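Long-range contacts in protein involved in catabolism of external DNA (Legionella pneumophila subsp. pneumophila, PDB 2OO3), which probably methylates N6 of adenine 2030 in 23S ribosomal RNA, with S-adenosyl-L-methionine as the methyl donor: residues E41-R46 / D145-L150; L116-L121 / V139-T144. One frame throughout, in Å; residues are numbered along the deposited sequence.

Contact 1: E41-R46 / D145-L150; sequences ETHSGR and DGVSKL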
loop_
_atom_site.group_PDB
_atom_site.type_symbol
_atom_site.label_atom_id
_atom_site.label_comp_id
_atom_site.label_asym_id
_atom_site.label_seq_id
_atom_site.Cartn_x
_atom_site.Cartn_y
_atom_site.Cartn_z
ATOM N N GLU A 41 6.134 0.937 8.188
ATOM C CA GLU A 41 5.983 1.766 7.005
ATOM C C GLU A 41 7.189 2.627 6.795
ATOM O O GLU A 41 7.606 3.352 7.699
ATOM C CB GLU A 41 4.748 2.662 7.071
ATOM C CG GLU A 41 3.442 1.961 6.807
ATOM C CD GLU A 41 2.269 2.939 6.870
ATOM O OE1 GLU A 41 1.125 2.539 7.174
ATOM O OE2 GLU A 41 2.523 4.132 6.627
ATOM N N THR A 42 7.736 2.585 5.582
ATOM C CA THR A 42 8.936 3.366 5.240
ATOM C C THR A 42 8.578 4.826 4.856
ATOM O O THR A 42 9.383 5.734 5.014
ATOM C CB THR A 42 9.693 2.687 4.042
ATOM O OG1 THR A 42 8.738 2.367 3.021
ATOM C CG2 THR A 42 10.365 1.353 4.446
ATOM N N HIS A 43 7.377 5.057 4.330
ATOM C CA HIS A 43 6.985 6.392 3.853
ATOM C C HIS A 43 5.543 6.638 4.335
ATOM O O HIS A 43 4.577 6.468 3.543
ATOM C CB HIS A 43 6.981 6.474 2.313
ATOM C CG HIS A 43 8.295 6.206 1.640
ATOM N ND1 HIS A 43 8.800 4.935 1.467
ATOM C CD2 HIS A 43 9.169 7.043 1.026
ATOM C CE1 HIS A 43 9.949 5.002 0.805
ATOM N NE2 HIS A 43 10.202 6.271 0.534
ATOM N N SER A 44 5.359 7.014 5.600
ATOM C CA SER A 44 4.011 7.100 6.170
ATOM C C SER A 44 3.155 8.315 5.776
ATOM O O SER A 44 1.929 8.271 5.910
ATOM C CB SER A 44 4.081 7.006 7.696
ATOM O OG SER A 44 4.768 5.830 8.051
ATOM N N GLY A 45 3.791 9.398 5.345
ATOM C CA GLY A 45 3.089 10.631 5.017
ATOM C C GLY A 45 2.413 11.252 6.237
ATOM O O GLY A 45 2.838 11.043 7.365
ATOM N N ARG A 46 1.348 12.011 6.038
ATOM C CA ARG A 46 0.734 12.704 7.171
ATOM C C ARG A 46 -0.383 11.890 7.819
ATOM O O ARG A 46 -0.870 12.254 8.891
ATOM C CB ARG A 46 0.241 14.083 6.750
ATOM C CG ARG A 46 -0.814 14.042 5.692
ATOM C CD ARG A 46 -1.376 15.431 5.393
ATOM N NE ARG A 46 -0.352 16.384 4.966
ATOM C CZ ARG A 46 -0.537 17.705 4.924
ATOM N NH1 ARG A 46 -1.713 18.228 5.289
ATOM N NH2 ARG A 46 0.448 18.502 4.526
ATOM N N ASP A 145 14.549 8.767 7.617
ATOM C CA ASP A 145 14.530 8.100 6.337
ATOM C C ASP A 145 14.100 6.652 6.532
ATOM O O ASP A 145 14.915 5.811 6.952
ATOM C CB ASP A 145 15.932 8.121 5.723
ATOM C CG ASP A 145 15.930 7.687 4.279
ATOM O OD1 ASP A 145 15.075 6.864 3.895
ATOM O OD2 ASP A 145 16.790 8.193 3.523
ATOM N N GLY A 146 12.837 6.352 6.225
ATOM C CA GLY A 146 12.323 4.971 6.405
ATOM C C GLY A 146 13.093 3.880 5.667
ATOM O O GLY A 146 13.267 2.793 6.177
ATOM N N VAL A 147 13.557 4.184 4.457
ATOM C CA VAL A 147 14.275 3.219 3.631
ATOM C C VAL A 147 15.598 2.790 4.313
ATOM O O VAL A 147 15.942 1.609 4.323
ATOM C CB VAL A 147 14.487 3.775 2.190
ATOM C CG1 VAL A 147 15.328 2.810 1.319
ATOM C CG2 VAL A 147 13.109 3.988 1.520
ATOM N N SER A 148 16.288 3.761 4.919
ATOM C CA SER A 148 17.486 3.506 5.706
ATOM C C SER A 148 17.166 2.693 6.960
ATOM O O SER A 148 17.981 1.891 7.381
ATOM C CB SER A 148 18.227 4.829 6.029
ATOM O OG SER A 148 17.629 5.517 7.130
ATOM N N LYS A 149 15.965 2.842 7.511
ATOM C CA LYS A 149 15.556 2.096 8.713
ATOM C C LYS A 149 15.342 0.604 8.537
ATOM O O LYS A 149 15.434 -0.153 9.525
ATOM C CB LYS A 149 14.280 2.679 9.333
ATOM C CG LYS A 149 14.518 3.813 10.285
ATOM C CD LYS A 149 15.266 3.349 11.510
ATOM C CE LYS A 149 15.548 4.496 12.460
ATOM N NZ LYS A 149 16.445 4.014 13.547
ATOM N N LEU A 150 15.027 0.175 7.313
ATOM C CA LEU A 150 14.888 -1.246 7.022
ATOM C C LEU A 150 16.047 -2.066 7.629
ATOM O O LEU A 150 15.829 -3.086 8.303
ATOM C CB LEU A 150 14.791 -1.476 5.517
ATOM C CG LEU A 150 13.485 -1.072 4.834
ATOM C CD1 LEU A 150 13.558 -1.323 3.342
ATOM C CD2 LEU A 150 12.305 -1.850 5.441
HETATM O O HOH W 1 10.828 7.972 4.885
#
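Gly146 and Thr42 bring their backbones to within 3.9 Å, CA to CA, with no direct hydrogen bond between the two segments. Asp145, just ahead of this point, is the N-cap of helix 146-153: its OD1 accepts weak bonds from Val147 N and Ser148 N, and its carbonyl O takes the hydroxyl of Ser148 on a lone pair. At Gly146 the bare CA donates a C-H...O contact to Thr42 O, 3.3 Å away. A water links the same two residues, donating to Thr42 O and accepting from Gly146 N, so that this N-H at the start of the helix has an acceptor. Val147 then sends CG2, anti to its own carbonyl carbon, obliquely against the imidazole of His43, 3.4 Å from CE1. ND1 of that ring shares a 3.0 Å hydrogen bond with Thr42 OG1, which would limit how the ring can turn. One helical turn after Gly146, Leu150 lays CD2 against Thr42 CG2 at 3.9 Å, and Ala181 of helix 174-188 touches both Val147 and Leu150. A loop following the first strand of a Rossmann-like sheet thus meets a helix N terminus at the C-terminal edge of the parallel strands, where class I methyltransferases bind their cofactor; His43, Asp145 and Gly146 are predicted to bind S-adenosyl-L-methionine here.

Contact 2: L116-L121 / V139-T144; sequences LYLCEL and VYVNHT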
loop_
_atom_site.group_PDB
_atom_site.type_symbol
_atom_site.label_atom_id
_atom_site.label_comp_id
_atom_site.label_asym_id
_atom_site.label_seq_id
_atom_site.Cartn_x
_atom_site.Cartn_y
_atom_site.Cartn_z
ATOM N N LEU A 116 3.446 -1.001 15.663
ATOM C CA LEU A 116 3.493 -0.207 14.419
ATOM C C LEU A 116 4.662 0.749 14.502
ATOM O O LEU A 116 4.838 1.464 15.491
ATOM C CB LEU A 116 2.204 0.610 14.193
ATOM C CG LEU A 116 0.875 -0.135 13.930
ATOM C CD1 LEU A 116 0.313 -0.760 15.206
ATOM C CD2 LEU A 116 -0.139 0.816 13.281
ATOM N N TYR A 117 5.432 0.799 13.435
ATOM C CA TYR A 117 6.532 1.695 13.366
ATOM C C TYR A 117 6.399 2.502 12.065
ATOM O O TYR A 117 6.498 1.954 10.946
ATOM C CB TYR A 117 7.799 0.867 13.380
ATOM C CG TYR A 117 9.036 1.645 13.659
ATOM C CD1 TYR A 117 9.720 1.490 14.883
ATOM C CD2 TYR A 117 9.563 2.521 12.704
ATOM C CE1 TYR A 117 10.889 2.190 15.129
ATOM C CE2 TYR A 117 10.729 3.220 12.949
ATOM C CZ TYR A 117 11.376 3.043 14.158
ATOM O OH TYR A 117 12.527 3.703 14.390
ATOM N N LEU A 118 6.170 3.803 12.209
ATOM C CA LEU A 118 5.851 4.642 11.064
ATOM C C LEU A 118 6.962 5.655 10.842
ATOM O O LEU A 118 7.336 6.371 11.779
ATOM C CB LEU A 118 4.540 5.395 11.316
ATOM C CG LEU A 118 3.329 4.539 11.742
ATOM C CD1 LEU A 118 2.106 5.388 12.132
ATOM C CD2 LEU A 118 2.971 3.453 10.632
ATOM N N CYS A 119 7.464 5.737 9.615
ATOM C CA CYS A 119 8.596 6.640 9.309
ATOM C C CYS A 119 8.138 7.712 8.352
ATOM O O CYS A 119 7.474 7.407 7.357
ATOM C CB CYS A 119 9.760 5.893 8.644
ATOM S SG CYS A 119 10.460 4.504 9.630
ATOM N N GLU A 120 8.536 8.948 8.612
ATOM C CA GLU A 120 8.266 10.017 7.667
ATOM C C GLU A 120 9.412 11.028 7.665
ATOM O O GLU A 120 9.763 11.570 8.703
ATOM C CB GLU A 120 6.916 10.716 7.976
ATOM C CG GLU A 120 6.633 11.981 7.115
ATOM C CD GLU A 120 6.752 11.729 5.595
ATOM O OE1 GLU A 120 6.339 10.638 5.093
ATOM O OE2 GLU A 120 7.271 12.638 4.901
ATOM N N LEU A 121 9.922 11.320 6.480
ATOM C CA LEU A 121 11.062 12.226 6.334
ATOM C C LEU A 121 10.693 13.728 6.369
ATOM O O LEU A 121 11.437 14.547 6.922
ATOM C CB LEU A 121 11.772 11.872 5.029
ATOM C CG LEU A 121 13.214 12.292 4.794
ATOM C CD1 LEU A 121 14.106 11.655 5.807
ATOM C CD2 LEU A 121 13.621 11.925 3.392
ATOM N N VAL A 139 1.860 2.559 18.751
ATOM C CA VAL A 139 2.256 3.258 17.542
ATOM C C VAL A 139 3.504 4.123 17.759
ATOM O O VAL A 139 3.473 5.075 18.533
ATOM C CB VAL A 139 1.105 4.148 16.984
ATOM C CG1 VAL A 139 1.547 4.859 15.679
ATOM C CG2 VAL A 139 -0.153 3.326 16.719
ATOM N N TYR A 140 4.592 3.782 17.088
ATOM C CA TYR A 140 5.830 4.576 17.171
ATOM C C TYR A 140 6.042 5.380 15.913
ATOM O O TYR A 140 6.261 4.810 14.838
ATOM C CB TYR A 140 7.028 3.659 17.401
ATOM C CG TYR A 140 6.926 2.976 18.745
ATOM C CD1 TYR A 140 7.495 3.565 19.895
ATOM C CD2 TYR A 140 6.225 1.768 18.891
ATOM C CE1 TYR A 140 7.378 2.957 21.146
ATOM C CE2 TYR A 140 6.111 1.140 20.157
ATOM C CZ TYR A 140 6.703 1.743 21.266
ATOM O OH TYR A 140 6.585 1.125 22.495
ATOM N N VAL A 141 5.986 6.698 16.036
ATOM C CA VAL A 141 6.141 7.589 14.878
ATOM C C VAL A 141 7.545 8.166 14.885
ATOM O O VAL A 141 7.958 8.750 15.895
ATOM C CB VAL A 141 5.131 8.734 14.945
ATOM C CG1 VAL A 141 5.258 9.670 13.719
ATOM C CG2 VAL A 141 3.711 8.190 15.059
ATOM N N ASN A 142 8.270 8.011 13.769
ATOM C CA ASN A 142 9.675 8.410 13.654
ATOM C C ASN A 142 10.000 9.339 12.483
ATOM O O ASN A 142 9.608 9.077 11.344
ATOM C CB ASN A 142 10.533 7.169 13.585
ATOM C CG ASN A 142 10.388 6.322 14.828
ATOM O OD1 ASN A 142 11.151 6.467 15.783
ATOM N ND2 ASN A 142 9.386 5.438 14.830
ATOM N N HIS A 143 10.675 10.443 12.779
ATOM C CA HIS A 143 11.085 11.407 11.767
ATOM C C HIS A 143 12.455 10.968 11.240
ATOM O O HIS A 143 13.498 11.283 11.811
ATOM C CB HIS A 143 11.120 12.827 12.366
ATOM C CG HIS A 143 11.404 13.900 11.364
ATOM N ND1 HIS A 143 11.859 15.156 11.726
ATOM C CD2 HIS A 143 11.302 13.911 10.014
ATOM C CE1 HIS A 143 12.016 15.889 10.641
ATOM N NE2 HIS A 143 11.707 15.152 9.589
ATOM N N THR A 144 12.429 10.190 10.159
ATOM C CA THR A 144 13.599 9.482 9.718
ATOM C C THR A 144 13.423 9.000 8.290
ATOM O O THR A 144 12.295 8.873 7.791
ATOM C CB THR A 144 13.956 8.322 10.687
ATOM O OG1 THR A 144 15.312 7.905 10.463
ATOM C CG2 THR A 144 12.966 7.124 10.576
#
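Tyr117 and Asn142 lie on one face of a parallel strand pair, the carboxamide lying over the phenol ring with their planes 6° apart. Asn142 ND2 sits 3.2 Å from Tyr117 CZ, over one ring face and displaced toward the rim, while the two side chains cross at about a right angle. Phe38 and Leu40 of strand 38-41 also touch the Tyr117 side chain. The tight part of the contact is the backbone pairing, a regular parallel register in which Leu118 bonds to the residues on either side of Val141, its partner in register: its N donates to Tyr140 O and its O accepts from Asn142 N at 2.7 Å. Tyr140 N to Leu116 O and Glu120 N to Asn142 O continue the pattern. On the opposite face Leu118 CD1 meets Val139 CG1 at 3.6 Å, close to helix 102-109.

Past Asn142 the pairing relaxes. Thr144 N reaches Glu120 O only in a weak bond of 3.3 Å, though Thr144 CG2 still packs on Cys119 SG at 3.7 Å. At this exposed end His143 swings its ring round to Leu121, NE2 donating to Leu121 O at 2.7 Å; the acceptor lies in the imidazole plane, whereas the nitrogen stands above the carbonyl plane. Tyr126 stacks on the same ring.

The CB of Glu120 points away from the partner segment, and its carboxylate is held by Gly45 N at OE1 and His122 N at OE2. The bond from NE2 implies a proton on that nitrogen of His143, and the two hydrogen bonds from backbone N-H groups would hold the carboxylate of Glu120, a predicted S-adenosyl-L-methionine ligand, at the strand's C-terminal end.

Overall arrangement
From the N terminus, the chain leaves strand 38-41 and enters the loop 41-46, the first half of contact 1, which is completed 99 residues later at helix 146-153. Contact 2 nests wholly inside that long loop: strand 115-119 runs through helix 123-129 to the edge strand 139-142, a beta-alpha-beta unit whose exit leads straight into the helix of contact 1. The two centres lie about 7 Å apart and the segments touch, Ser44 N probably bonding to Cys119 O at 2.8 Å. Contact 2 pairs the two outer strands, and contact 1 brings the loop after the neighbouring strand 38-41 against the helix that follows them, around the predicted cofactor site.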